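Long-range contacts in thermostable carboxypeptidase 1 (Pyrococcus furiosus, PDB 1KA2), which catalyses the stepwise release of C-terminal amino acids from peptides with broad specificity, as a cobalt-dependent homodimeric metallocarboxypeptidase of the M32 family: residues M212-N216 with T252-E256; Q221-F225 with A451-K457; D259-I264 with Y341-V345; L265-H269 with W305-R311; G310-V316 with E336-F342. All coordinates share one frame; numbering follows the deposited sequence.

Interaction 1: M212-N216 with T252-E256; sequences MERVN and TTRYE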
# COMPACT_ATOMS: atom_id res chain seq x y z
N MET A 212 14.29 19.65 9.91
CA MET A 212 13.85 18.71 10.94
C MET A 212 13.85 17.27 10.49
O MET A 212 14.02 16.37 11.32
CB MET A 212 12.47 19.09 11.47
CG MET A 212 12.49 20.32 12.36
SD MET A 212 13.85 20.20 13.55
CE MET A 212 13.24 18.93 14.62
N GLU A 213 13.67 17.03 9.20
CA GLU A 213 13.67 15.64 8.75
C GLU A 213 15.10 15.10 8.86
O GLU A 213 15.30 13.89 8.99
CB GLU A 213 13.08 15.49 7.33
CG GLU A 213 13.81 16.10 6.16
CD GLU A 213 12.99 16.02 4.88
OE1 GLU A 213 13.54 16.27 3.79
OE2 GLU A 213 11.79 15.72 4.96
N ARG A 214 16.08 16.00 8.85
CA ARG A 214 17.47 15.59 9.01
C ARG A 214 17.68 15.24 10.49
O ARG A 214 18.39 14.29 10.82
CB ARG A 214 18.43 16.73 8.61
CG ARG A 214 18.60 16.93 7.10
CD ARG A 214 19.87 17.73 6.78
NE ARG A 214 19.68 19.17 6.73
CZ ARG A 214 19.11 19.82 5.71
NH1 ARG A 214 18.68 19.14 4.66
NH2 ARG A 214 18.98 21.14 5.74
N VAL A 215 17.04 16.00 11.38
CA VAL A 215 17.15 15.74 12.81
C VAL A 215 16.42 14.45 13.18
O VAL A 215 16.97 13.60 13.87
CB VAL A 215 16.60 16.93 13.63
CG1 VAL A 215 16.47 16.55 15.09
CG2 VAL A 215 17.55 18.13 13.52
N ASN A 216 15.17 14.31 12.72
CA ASN A 216 14.42 13.09 13.02
C ASN A 216 15.17 11.85 12.50
O ASN A 216 15.30 10.86 13.22
CB ASN A 216 13.00 13.13 12.41
CG ASN A 216 12.05 14.04 13.19
OD1 ASN A 216 12.22 14.24 14.39
ND2 ASN A 216 11.03 14.56 12.51
N THR A 252 4.92 7.39 11.01
CA THR A 252 4.89 8.66 10.30
C THR A 252 4.95 9.77 11.34
O THR A 252 4.74 9.54 12.53
CB THR A 252 3.60 8.84 9.48
OG1 THR A 252 2.49 8.98 10.37
CG2 THR A 252 3.36 7.64 8.59
N THR A 253 5.25 10.97 10.88
CA THR A 253 5.27 12.12 11.77
C THR A 253 4.74 13.22 10.89
O THR A 253 4.27 12.96 9.78
CB THR A 253 6.69 12.49 12.23
OG1 THR A 253 6.62 13.55 13.19
CG2 THR A 253 7.54 12.95 11.04
N ARG A 254 4.79 14.44 11.38
CA ARG A 254 4.36 15.55 10.56
C ARG A 254 5.26 16.70 10.90
O ARG A 254 5.85 16.73 11.98
CB ARG A 254 2.90 15.92 10.83
CG ARG A 254 2.63 16.48 12.19
CD ARG A 254 1.21 17.00 12.25
NE ARG A 254 0.78 17.19 13.63
CZ ARG A 254 -0.38 16.76 14.11
NH1 ARG A 254 -1.22 16.10 13.33
NH2 ARG A 254 -0.69 16.98 15.39
N TYR A 255 5.38 17.63 9.97
CA TYR A 255 6.21 18.79 10.16
C TYR A 255 5.34 20.04 10.10
O TYR A 255 5.04 20.54 9.03
CB TYR A 255 7.29 18.82 9.08
CG TYR A 255 8.21 17.61 9.12
CD1 TYR A 255 8.02 16.53 8.26
CD2 TYR A 255 9.26 17.54 10.04
CE1 TYR A 255 8.86 15.41 8.31
CE2 TYR A 255 10.09 16.42 10.10
CZ TYR A 255 9.89 15.36 9.23
OH TYR A 255 10.72 14.26 9.29
N GLU A 256 4.90 20.52 11.27
CA GLU A 256 4.06 21.71 11.38
C GLU A 256 4.73 22.93 10.78
O GLU A 256 4.06 23.84 10.31
CB GLU A 256 3.75 22.03 12.85
CG GLU A 256 2.82 21.07 13.57
CD GLU A 256 3.53 19.85 14.09
OE1 GLU A 256 4.77 19.80 13.95
OE2 GLU A 256 2.86 18.96 14.64
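Just past the strand that carries the DXRXT motif of M32 carboxypeptidases, Tyr255 reaches one turn of helix 209-223 with its ring and hydroxyl, meeting Met212, Glu213 and Asn216. This strand, 248-253, is the middle one of a small three-stranded mixed sheet, and the contact shows how a single aromatic residue can tie such a sheet to a helix. With CG set anti to its own carbonyl carbon (chi1 -61°), the ring of Tyr255 extends towards the helix and all three helix residues come to it at oblique angles. Met212 packs through CB, 3.8 Å from Tyr255 CE2, before the rest of its chain bends away from segment 252-256. Glu213 offers CB as well, 3.3 Å from Tyr255 OH, while its carboxylate makes at most a long, weak ion pair with Arg209. Asn216 approaches from the opposite direction, its amide plane 34° from the ring plane. Its ND2 gives a weak hydrogen bond to Tyr255 OH, 3.2 Å long but nearly straight at 171°. The stronger partner of this amide nitrogen is Thr263 OG1 on helix 261-278, and Thr253 OG1 bonds to the same hydroxyl, so sheet and both helices converge on one threonine. The Thr253 side chain lies about 6 Å from that of Glu270, the predicted proton donor/acceptor, and Thr253 CG2 stands 4.1 Å from Asn216 ND2.

Interaction 2: Q221-F225 with A451-K457; sequences QKFGF and AEFDPIK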
# COMPACT_ATOMS: atom_id res chain seq x y z
N GLN A 221 18.23 6.79 13.59
CA GLN A 221 19.41 5.94 13.36
C GLN A 221 20.14 5.75 14.70
O GLN A 221 20.75 4.70 14.94
CB GLN A 221 20.34 6.58 12.34
CG GLN A 221 19.62 7.07 11.10
CD GLN A 221 20.57 7.62 10.03
OE1 GLN A 221 20.80 6.96 9.02
NE2 GLN A 221 21.11 8.81 10.24
N LYS A 222 20.06 6.75 15.57
CA LYS A 222 20.70 6.63 16.87
C LYS A 222 19.98 5.59 17.70
O LYS A 222 20.59 4.93 18.54
CB LYS A 222 20.71 7.98 17.59
CG LYS A 222 21.80 8.90 17.09
CD LYS A 222 23.16 8.24 17.22
CE LYS A 222 24.23 9.04 16.51
NZ LYS A 222 25.56 8.37 16.58
N PHE A 223 18.68 5.45 17.46
CA PHE A 223 17.86 4.46 18.17
C PHE A 223 18.03 3.08 17.54
O PHE A 223 17.60 2.07 18.11
CB PHE A 223 16.37 4.82 18.10
CG PHE A 223 15.96 5.97 19.00
CD1 PHE A 223 16.81 6.47 19.97
CD2 PHE A 223 14.67 6.52 18.89
CE1 PHE A 223 16.40 7.49 20.82
CE2 PHE A 223 14.25 7.54 19.73
CZ PHE A 223 15.12 8.03 20.70
N GLY A 224 18.62 3.03 16.35
CA GLY A 224 18.79 1.75 15.69
C GLY A 224 17.54 1.33 14.93
O GLY A 224 17.33 0.15 14.64
N PHE A 225 16.68 2.31 14.61
CA PHE A 225 15.46 2.06 13.86
C PHE A 225 15.94 1.50 12.51
O PHE A 225 16.67 2.18 11.78
CB PHE A 225 14.69 3.38 13.68
CG PHE A 225 13.27 3.21 13.20
CD1 PHE A 225 12.41 2.33 13.83
CD2 PHE A 225 12.79 3.98 12.15
CE1 PHE A 225 11.09 2.20 13.43
CE2 PHE A 225 11.47 3.86 11.73
CZ PHE A 225 10.61 2.96 12.38
N ALA A 451 23.98 7.41 23.59
CA ALA A 451 23.29 6.73 22.50
C ALA A 451 23.44 5.21 22.55
O ALA A 451 23.37 4.54 21.53
CB ALA A 451 23.78 7.27 21.15
N GLU A 452 23.65 4.68 23.75
CA GLU A 452 23.77 3.24 23.92
C GLU A 452 22.41 2.68 24.32
O GLU A 452 22.15 2.40 25.50
CB GLU A 452 24.80 2.92 25.00
CG GLU A 452 26.22 3.33 24.62
CD GLU A 452 27.19 3.20 25.78
OE1 GLU A 452 27.20 2.13 26.43
OE2 GLU A 452 27.94 4.16 26.03
N PHE A 453 21.53 2.51 23.33
CA PHE A 453 20.19 2.01 23.58
C PHE A 453 19.95 0.51 23.49
O PHE A 453 18.89 0.03 23.88
CB PHE A 453 19.20 2.71 22.66
CG PHE A 453 19.21 4.20 22.79
CD1 PHE A 453 19.96 4.98 21.92
CD2 PHE A 453 18.45 4.82 23.78
CE1 PHE A 453 19.96 6.36 22.03
CE2 PHE A 453 18.44 6.20 23.89
CZ PHE A 453 19.20 6.98 23.01
N ASP A 454 20.92 -0.23 22.97
CA ASP A 454 20.72 -1.67 22.85
C ASP A 454 20.30 -2.36 24.14
O ASP A 454 19.34 -3.12 24.16
CB ASP A 454 21.96 -2.34 22.26
CG ASP A 454 22.16 -2.00 20.79
OD1 ASP A 454 21.19 -1.53 20.15
OD2 ASP A 454 23.27 -2.22 20.27
N PRO A 455 21.02 -2.11 25.25
CA PRO A 455 20.60 -2.78 26.49
C PRO A 455 19.18 -2.42 26.93
O PRO A 455 18.46 -3.25 27.50
CB PRO A 455 21.68 -2.36 27.51
CG PRO A 455 22.24 -1.08 26.94
CD PRO A 455 22.27 -1.35 25.46
N ILE A 456 18.78 -1.18 26.66
CA ILE A 456 17.44 -0.71 27.02
C ILE A 456 16.40 -1.32 26.10
O ILE A 456 15.29 -1.63 26.52
CB ILE A 456 17.36 0.82 26.93
CG1 ILE A 456 18.20 1.43 28.06
CG2 ILE A 456 15.89 1.28 27.00
CD1 ILE A 456 18.34 2.92 27.98
N LYS A 457 16.76 -1.48 24.83
CA LYS A 457 15.86 -2.08 23.86
C LYS A 457 15.68 -3.55 24.20
O LYS A 457 14.58 -4.09 24.12
CB LYS A 457 16.42 -1.92 22.43
CG LYS A 457 16.39 -0.49 21.91
CD LYS A 457 17.39 -0.27 20.78
CE LYS A 457 17.07 -1.10 19.56
NZ LYS A 457 18.07 -0.90 18.47
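Phe223 and Phe453 form a T-shaped pair: the edge of Phe223 points at one face of Phe453, with the ring centroids 5.0 Å apart and the planes at 80°. The touching atoms sit off-centre, Phe223 CD1 standing 3.7 Å above the Phe453 plane near its rim, and Phe223 CE1 comes to 3.6 Å from Phe453 CZ. Beside the rings, Lys457 NZ donates a 3.0 Å hydrogen bond to Phe223 O. A bend at chi3 (64°) in the otherwise extended lysine chain brings the ammonium group to this carbonyl, and it also makes a long salt bridge of 3.6 Å from NZ to Asp454 OD1. Lys222 CD also approaches Ala451 CB at 4.1 Å, and Lys222 O lies 3.4 Å from Phe453 CD1.

Both segments hold a helix ending. Gly224, with positive phi, is the C' residue of a Schellman motif that closes helix 209-223, and Ala451 plays the same part after helix 444-450. Around them, Phe223 also meets Trp305 edge-to-face and packs on Val268, and Leu318 of helix 313-326 touches Ala451 and Phe453. The contact thus sits where helix 209-223 and the junction of helices 444-450 and 454-465 converge on helices 261-278 and 295-309.

Interaction 3: D259-I264 with Y341-V345; sequences DFRRTI and YFNIV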
# COMPACT_ATOMS: atom_id res chain seq x y z
N ASP A 259 7.70 25.13 16.13
CA ASP A 259 7.62 24.39 17.39
C ASP A 259 8.22 23.00 17.15
O ASP A 259 7.53 22.00 17.30
CB ASP A 259 6.16 24.26 17.83
CG ASP A 259 6.01 24.03 19.32
OD1 ASP A 259 7.00 23.67 19.98
OD2 ASP A 259 4.89 24.21 19.84
N PHE A 260 9.50 22.95 16.79
CA PHE A 260 10.16 21.69 16.46
C PHE A 260 10.08 20.54 17.46
O PHE A 260 10.35 19.39 17.11
CB PHE A 260 11.63 21.94 16.07
CG PHE A 260 12.59 22.08 17.23
CD1 PHE A 260 13.09 20.95 17.89
CD2 PHE A 260 13.07 23.33 17.61
CE1 PHE A 260 14.04 21.08 18.90
CE2 PHE A 260 14.02 23.46 18.62
CZ PHE A 260 14.51 22.33 19.26
N ARG A 261 9.69 20.84 18.70
CA ARG A 261 9.56 19.81 19.72
C ARG A 261 8.52 18.77 19.28
O ARG A 261 8.67 17.58 19.53
CB ARG A 261 9.11 20.44 21.05
CG ARG A 261 7.68 20.99 20.99
CD ARG A 261 7.35 21.94 22.14
NE ARG A 261 7.68 21.36 23.44
CZ ARG A 261 6.80 21.20 24.42
NH1 ARG A 261 5.53 21.56 24.25
NH2 ARG A 261 7.20 20.67 25.58
N ARG A 262 7.47 19.25 18.62
CA ARG A 262 6.38 18.39 18.17
C ARG A 262 6.79 17.22 17.29
O ARG A 262 6.51 16.06 17.61
CB ARG A 262 5.34 19.22 17.42
CG ARG A 262 4.61 20.25 18.23
CD ARG A 262 3.84 21.16 17.28
NE ARG A 262 3.19 22.27 17.97
CZ ARG A 262 2.08 22.15 18.68
NH1 ARG A 262 1.50 20.96 18.81
NH2 ARG A 262 1.56 23.22 19.28
N THR A 263 7.44 17.51 16.18
CA THR A 263 7.82 16.45 15.27
C THR A 263 8.83 15.51 15.90
O THR A 263 8.79 14.31 15.67
CB THR A 263 8.39 17.03 13.94
OG1 THR A 263 8.58 15.96 13.02
CG2 THR A 263 9.71 17.76 14.17
N ILE A 264 9.71 16.05 16.73
CA ILE A 264 10.72 15.21 17.39
C ILE A 264 10.11 14.21 18.37
O ILE A 264 10.28 13.00 18.20
CB ILE A 264 11.76 16.06 18.18
CG1 ILE A 264 12.69 16.79 17.20
CG2 ILE A 264 12.56 15.15 19.13
CD1 ILE A 264 13.81 17.57 17.88
N TYR A 341 12.25 23.88 27.43
CA TYR A 341 11.31 23.88 26.32
C TYR A 341 10.60 22.53 26.25
O TYR A 341 9.37 22.47 26.20
CB TYR A 341 12.10 24.17 25.03
CG TYR A 341 11.36 23.99 23.73
CD1 TYR A 341 10.09 24.53 23.54
CD2 TYR A 341 11.97 23.33 22.66
CE1 TYR A 341 9.43 24.42 22.32
CE2 TYR A 341 11.33 23.21 21.43
CZ TYR A 341 10.06 23.75 21.27
OH TYR A 341 9.44 23.65 20.04
N PHE A 342 11.37 21.44 26.28
CA PHE A 342 10.82 20.08 26.22
C PHE A 342 9.99 19.69 27.44
O PHE A 342 9.29 18.68 27.41
CB PHE A 342 11.96 19.06 26.08
CG PHE A 342 12.41 18.82 24.66
CD1 PHE A 342 12.29 19.81 23.69
CD2 PHE A 342 13.00 17.61 24.32
CE1 PHE A 342 12.75 19.59 22.40
CE2 PHE A 342 13.47 17.38 23.03
CZ PHE A 342 13.34 18.37 22.07
N ASN A 343 10.07 20.46 28.52
CA ASN A 343 9.36 20.12 29.74
C ASN A 343 8.42 21.18 30.28
O ASN A 343 8.05 21.15 31.45
CB ASN A 343 10.36 19.74 30.82
CG ASN A 343 11.01 18.41 30.56
OD1 ASN A 343 10.59 17.39 31.08
ND2 ASN A 343 12.05 18.40 29.72
N ILE A 344 8.05 22.13 29.44
CA ILE A 344 7.14 23.17 29.87
C ILE A 344 5.91 22.54 30.53
O ILE A 344 5.56 21.38 30.25
CB ILE A 344 6.70 24.03 28.67
CG1 ILE A 344 7.85 24.97 28.28
CG2 ILE A 344 5.45 24.82 29.00
CD1 ILE A 344 7.52 25.90 27.16
N VAL A 345 5.29 23.28 31.43
CA VAL A 345 4.10 22.80 32.12
C VAL A 345 3.10 23.94 32.11
O VAL A 345 3.39 25.03 32.58
CB VAL A 345 4.38 22.40 33.57
CG1 VAL A 345 3.07 22.03 34.26
CG2 VAL A 345 5.34 21.22 33.60
O HOH W 1 5.93 20.05 28.08
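Tyr341, near the end of helix 335-342, lies against the opening of helix 261-278, the helix that bears the HEXXH motif. Its hydroxyl receives Arg261 N in a 3.1 Å hydrogen bond (160°) and also lies beside Asp259 OD1, although the modelled closeness of that second pair is doubtful. The ring is turned so that its edge points to one face of Phe260 in an edge-to-face pair, with centroids 5.4 Å apart and planes at 64°. Over one face of Tyr341 runs Arg261, whose NE stands 3.7 Å above the ring plane near its rim; at this range the cation-pi attraction is weak at most. Phe342 follows, its ring edge against Phe260 CE1 (4.0 Å from Phe342 CE1) and Ile264 CD1. Asn343 turns away, its ND2 bonded to Arg311 O. At Ile344 the chain is reached through water: the bend of Arg261 at chi3 (-51°) points NH2 to a molecule 2.9 Å away in the guanidinium plane, and this water donates to Ile344 O at 2.6 Å.

Interaction 4: L265-H269 with W305-R311; sequences LSTVH and WENIIGR. With MG (magnesium ion), chain B.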
# COMPACT_ATOMS: atom_id res chain seq x y z
N LEU A 265 9.41 14.70 19.38
CA LEU A 265 8.83 13.81 20.38
C LEU A 265 7.78 12.89 19.78
O LEU A 265 7.59 11.76 20.23
CB LEU A 265 8.24 14.61 21.54
CG LEU A 265 9.32 15.25 22.41
CD1 LEU A 265 8.69 16.24 23.38
CD2 LEU A 265 10.09 14.18 23.15
N SER A 266 7.09 13.39 18.76
CA SER A 266 6.07 12.61 18.08
C SER A 266 6.73 11.42 17.37
O SER A 266 6.19 10.30 17.39
CB SER A 266 5.35 13.49 17.06
OG SER A 266 4.60 12.69 16.19
N THR A 267 7.88 11.66 16.74
CA THR A 267 8.58 10.58 16.04
C THR A 267 9.06 9.54 17.06
O THR A 267 8.93 8.32 16.85
CB THR A 267 9.80 11.14 15.24
OG1 THR A 267 9.35 12.15 14.32
CG2 THR A 267 10.46 10.03 14.45
N VAL A 268 9.60 10.04 18.17
CA VAL A 268 10.10 9.20 19.25
C VAL A 268 8.93 8.40 19.82
O VAL A 268 9.03 7.18 20.03
CB VAL A 268 10.74 10.06 20.36
CG1 VAL A 268 11.33 9.17 21.46
CG2 VAL A 268 11.81 10.95 19.77
N HIS A 269 7.82 9.09 20.05
CA HIS A 269 6.60 8.45 20.57
C HIS A 269 6.27 7.26 19.67
O HIS A 269 6.20 6.12 20.13
CB HIS A 269 5.43 9.44 20.55
CG HIS A 269 4.14 8.87 21.06
ND1 HIS A 269 3.81 8.84 22.40
CD2 HIS A 269 3.08 8.32 20.41
CE1 HIS A 269 2.61 8.31 22.55
NE2 HIS A 269 2.14 7.99 21.36
N TRP A 305 9.52 5.94 25.60
CA TRP A 305 10.51 6.61 24.75
C TRP A 305 10.30 8.11 24.64
O TRP A 305 11.26 8.88 24.64
CB TRP A 305 10.53 5.97 23.36
CG TRP A 305 11.11 4.61 23.40
CD1 TRP A 305 10.48 3.46 23.77
CD2 TRP A 305 12.49 4.27 23.24
NE1 TRP A 305 11.38 2.43 23.85
CE2 TRP A 305 12.62 2.90 23.53
CE3 TRP A 305 13.64 4.99 22.88
CZ2 TRP A 305 13.85 2.23 23.48
CZ3 TRP A 305 14.86 4.33 22.83
CH2 TRP A 305 14.95 2.96 23.13
N GLU A 306 9.05 8.53 24.55
CA GLU A 306 8.76 9.95 24.41
C GLU A 306 9.09 10.80 25.65
O GLU A 306 9.86 11.76 25.56
CB GLU A 306 7.29 10.18 24.06
CG GLU A 306 6.94 11.65 23.90
CD GLU A 306 5.45 11.89 23.97
OE1 GLU A 306 4.72 10.90 24.19
OE2 GLU A 306 5.03 13.06 23.80
N ASN A 307 8.49 10.45 26.79
CA ASN A 307 8.67 11.23 28.02
C ASN A 307 9.80 10.79 28.95
O ASN A 307 10.57 11.62 29.43
CB ASN A 307 7.35 11.26 28.80
CG ASN A 307 6.19 11.79 27.98
OD1 ASN A 307 6.35 12.75 27.21
ND2 ASN A 307 5.02 11.19 28.13
N ILE A 308 9.90 9.49 29.21
CA ILE A 308 10.96 8.99 30.07
C ILE A 308 12.34 9.32 29.52
O ILE A 308 13.22 9.76 30.25
CB ILE A 308 10.85 7.46 30.25
CG1 ILE A 308 9.45 7.10 30.78
CG2 ILE A 308 11.93 6.95 31.20
CD1 ILE A 308 9.11 7.71 32.14
N ILE A 309 12.51 9.12 28.21
CA ILE A 309 13.78 9.36 27.52
C ILE A 309 13.83 10.67 26.74
O ILE A 309 14.76 11.47 26.91
CB ILE A 309 14.10 8.21 26.54
CG1 ILE A 309 14.28 6.92 27.33
CG2 ILE A 309 15.34 8.53 25.73
CD1 ILE A 309 14.73 5.72 26.51
N GLY A 310 12.84 10.87 25.88
CA GLY A 310 12.80 12.07 25.05
C GLY A 310 12.78 13.42 25.73
O GLY A 310 13.24 14.40 25.15
N ARG A 311 12.25 13.51 26.95
CA ARG A 311 12.21 14.80 27.64
C ARG A 311 13.27 14.86 28.75
O ARG A 311 13.31 15.82 29.52
CB ARG A 311 10.82 15.07 28.23
CG ARG A 311 9.74 15.31 27.19
CD ARG A 311 8.42 15.64 27.86
NE ARG A 311 7.30 15.45 26.95
CZ ARG A 311 6.88 16.33 26.05
NH1 ARG A 311 7.47 17.50 25.93
NH2 ARG A 311 5.86 16.02 25.27
MG MG B . 0.57 6.42 20.68
O HOH W 2 0.44 7.12 18.60
O HOH W 3 -1.36 5.57 20.20
O HOH W 4 -0.76 8.09 21.33
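The side chains of His269 and Glu306 cross obliquely, and their imidazole and carboxylate planes are 88° apart. His269 ND1 donates to Glu306 OE1 over 2.9 Å. The bond is bent (138°): its donor comes from above the carboxylate plane, and OE1 is itself tilted out of the imidazole plane. Both side chains set CG anti to their backbone nitrogen (chi1 180° in each), which brings the two polar ends together between the helices. The same OE1 forms a salt bridge with Arg303, while OE2 takes a weak 3.4 Å bond from Arg311 NH2 as part of a salt bridge, so the carboxylate is held by three partners.

His269 begins the HEXXH motif of helix 261-278, and its NE2 binds the magnesium ion at 2.3 Å. His273, Glu299 and three waters complete six ligands at the site that takes cobalt in the active enzyme. Glu306 is thereby a second-shell residue, gripping the ring nitrogen that does not bind the metal.

Toward the start of segment 265-269, the Leu265 side chain crosses Arg311 at about a right angle, and CD1 lies 3.0 Å above the guanidinium plane, offset toward its rim, a tight fit. Arg311 NE donates in that plane to Asn307 OD1 at 2.9 Å, which restrains the group's rotation, and NH1 turns to Phe342 O. Val268 wedges CG1 against Trp305, 3.2 Å from Trp305 O, on a backbone widened into a pi-type turn in which Gly310 N bonds Trp305 O at 2.8 Å.

Interaction 5: G310-V316 with E336-F342; sequences GRSKEFV and EDVYLYF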
# COMPACT_ATOMS: atom_id res chain seq x y z
N GLY A 310 12.84 10.87 25.88
CA GLY A 310 12.80 12.07 25.05
C GLY A 310 12.78 13.42 25.73
O GLY A 310 13.24 14.40 25.15
N ARG A 311 12.25 13.51 26.95
CA ARG A 311 12.21 14.80 27.64
C ARG A 311 13.27 14.86 28.75
O ARG A 311 13.31 15.82 29.52
CB ARG A 311 10.82 15.07 28.23
CG ARG A 311 9.74 15.31 27.19
CD ARG A 311 8.42 15.64 27.86
NE ARG A 311 7.30 15.45 26.95
CZ ARG A 311 6.88 16.33 26.05
NH1 ARG A 311 7.47 17.50 25.93
NH2 ARG A 311 5.86 16.02 25.27
N SER A 312 14.11 13.84 28.81
CA SER A 312 15.18 13.78 29.82
C SER A 312 16.33 14.69 29.40
O SER A 312 16.56 14.92 28.21
CB SER A 312 15.69 12.35 30.00
OG SER A 312 16.52 11.97 28.92
N LYS A 313 17.07 15.21 30.38
CA LYS A 313 18.20 16.09 30.11
C LYS A 313 19.24 15.44 29.20
O LYS A 313 19.83 16.08 28.34
CB LYS A 313 18.84 16.50 31.43
CG LYS A 313 19.94 17.52 31.29
CD LYS A 313 19.36 18.79 30.73
CE LYS A 313 20.37 19.90 30.69
NZ LYS A 313 19.69 21.16 30.30
N GLU A 314 19.46 14.14 29.42
CA GLU A 314 20.42 13.38 28.63
C GLU A 314 20.07 13.32 27.14
O GLU A 314 20.93 13.51 26.29
CB GLU A 314 20.55 11.96 29.19
CG GLU A 314 21.10 11.84 30.60
CD GLU A 314 20.13 12.32 31.67
OE1 GLU A 314 18.91 12.04 31.56
OE2 GLU A 314 20.61 12.95 32.63
N PHE A 315 18.81 13.03 26.83
CA PHE A 315 18.40 12.96 25.43
C PHE A 315 18.62 14.33 24.79
O PHE A 315 19.02 14.44 23.63
CB PHE A 315 16.91 12.55 25.31
CG PHE A 315 16.45 12.37 23.89
CD1 PHE A 315 16.78 11.23 23.18
CD2 PHE A 315 15.74 13.38 23.24
CE1 PHE A 315 16.44 11.09 21.83
CE2 PHE A 315 15.39 13.27 21.90
CZ PHE A 315 15.74 12.11 21.19
N VAL A 316 18.41 15.39 25.56
CA VAL A 316 18.60 16.75 25.07
C VAL A 316 20.06 17.03 24.73
O VAL A 316 20.36 17.67 23.72
CB VAL A 316 18.09 17.79 26.10
CG1 VAL A 316 18.67 19.18 25.77
CG2 VAL A 316 16.55 17.81 26.09
N GLU A 336 20.04 23.91 28.04
CA GLU A 336 19.09 24.05 29.15
C GLU A 336 17.83 24.67 28.57
O GLU A 336 16.72 24.35 28.99
CB GLU A 336 19.65 24.96 30.26
CG GLU A 336 20.09 24.23 31.53
CD GLU A 336 18.94 23.55 32.28
OE1 GLU A 336 17.98 24.25 32.68
OE2 GLU A 336 19.01 22.32 32.49
N ASP A 337 18.01 25.56 27.61
CA ASP A 337 16.88 26.21 26.96
C ASP A 337 16.04 25.15 26.26
O ASP A 337 14.82 25.23 26.24
CB ASP A 337 17.38 27.23 25.93
CG ASP A 337 17.63 28.60 26.53
OD1 ASP A 337 18.39 29.38 25.91
OD2 ASP A 337 17.07 28.89 27.61
N VAL A 338 16.71 24.16 25.68
CA VAL A 338 16.02 23.09 24.99
C VAL A 338 15.35 22.22 26.03
O VAL A 338 14.22 21.76 25.84
CB VAL A 338 16.98 22.24 24.13
CG1 VAL A 338 16.21 21.12 23.44
CG2 VAL A 338 17.69 23.12 23.09
N TYR A 339 16.03 22.00 27.15
CA TYR A 339 15.45 21.19 28.21
C TYR A 339 14.15 21.81 28.72
O TYR A 339 13.10 21.16 28.66
CB TYR A 339 16.41 21.05 29.40
CG TYR A 339 15.82 20.16 30.47
CD1 TYR A 339 15.81 18.78 30.32
CD2 TYR A 339 15.21 20.71 31.59
CE1 TYR A 339 15.18 17.96 31.26
CE2 TYR A 339 14.57 19.90 32.54
CZ TYR A 339 14.57 18.53 32.37
OH TYR A 339 13.94 17.72 33.29
N LEU A 340 14.20 23.04 29.21
CA LEU A 340 13.00 23.71 29.73
C LEU A 340 11.88 23.70 28.69
O LEU A 340 10.70 23.54 29.02
CB LEU A 340 13.34 25.15 30.15
CG LEU A 340 14.34 25.32 31.30
CD1 LEU A 340 14.69 26.80 31.47
CD2 LEU A 340 13.77 24.75 32.60
N TYR A 341 12.25 23.88 27.43
CA TYR A 341 11.31 23.88 26.32
C TYR A 341 10.60 22.53 26.25
O TYR A 341 9.37 22.47 26.20
CB TYR A 341 12.10 24.17 25.03
CG TYR A 341 11.36 23.99 23.73
CD1 TYR A 341 10.09 24.53 23.54
CD2 TYR A 341 11.97 23.33 22.66
CE1 TYR A 341 9.43 24.42 22.32
CE2 TYR A 341 11.33 23.21 21.43
CZ TYR A 341 10.06 23.75 21.27
OH TYR A 341 9.44 23.65 20.04
N PHE A 342 11.37 21.44 26.28
CA PHE A 342 10.82 20.08 26.22
C PHE A 342 9.99 19.69 27.44
O PHE A 342 9.29 18.68 27.41
CB PHE A 342 11.96 19.06 26.08
CG PHE A 342 12.41 18.82 24.66
CD1 PHE A 342 12.29 19.81 23.69
CD2 PHE A 342 13.00 17.61 24.32
CE1 PHE A 342 12.75 19.59 22.40
CE2 PHE A 342 13.47 17.38 23.03
CZ PHE A 342 13.34 18.37 22.07
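The backbones draw together at Arg311 and Phe342, whose CA atoms are 5.6 Å apart, and remain close at Lys313 and Tyr339. Between Arg311 and Lys313, Ser312 is the N-cap of helix 313-326: its OG accepts from Phe315 N and is also bonded to Ile309 O. This helix start packs against helix 335-342 with side chains and backbone alike. Val316 packs with its methyls, CG1 sliding past Val338 to 3.9 Å from Val338 CB, and CG2 reaching 4.0 Å from Phe342 CD2. The edge of the Phe342 ring faces backbone, with Gly310 O 3.3 Å from Phe342 CD2, while Val338 CG1 lies over one ring face. Tyr339 likewise turns its edge to the chain at Ser312 and Lys313, and its hydroxyl bonds Lys497. Near the last residues of helix 335-342, Arg311 NH1 donates to Phe342 O over 2.6 Å; the acceptor lies in the guanidinium plane, while the donor is tilted from the carbonyl plane, and this buried charge gains a backbone partner. On the more open side, the bend at chi2 (63°) carries Lys313 obliquely across Tyr339, CD lying 3.6 Å from Tyr339 CD1. It then crosses Glu336 at about a right angle and closes a salt bridge, Lys313 NZ meeting Glu336 OE2 at 2.6 Å from above the carboxylate plane.

How the interactions relate
Helix 261-278 is the common element: interactions 3 and 4 use successive parts of it, about 10 Å apart between centres, and interaction 1 touches it through Thr263 and Thr267. Helix 209-223 joins interactions 1 and 2, whose centres are about 19 Å apart and whose segments alternate along the chain. Interactions 3, 4 and 5 all lie nested inside the long loop closed by interaction 2. Interactions 3 and 5 share Tyr341 and Phe342, while 4 and 5 share Gly310 and Arg311, making a continuous chain of packing from helix 335-342 inward. His269, a metal ligand in interaction 4, thus sits on a helix that several of these contacts touch.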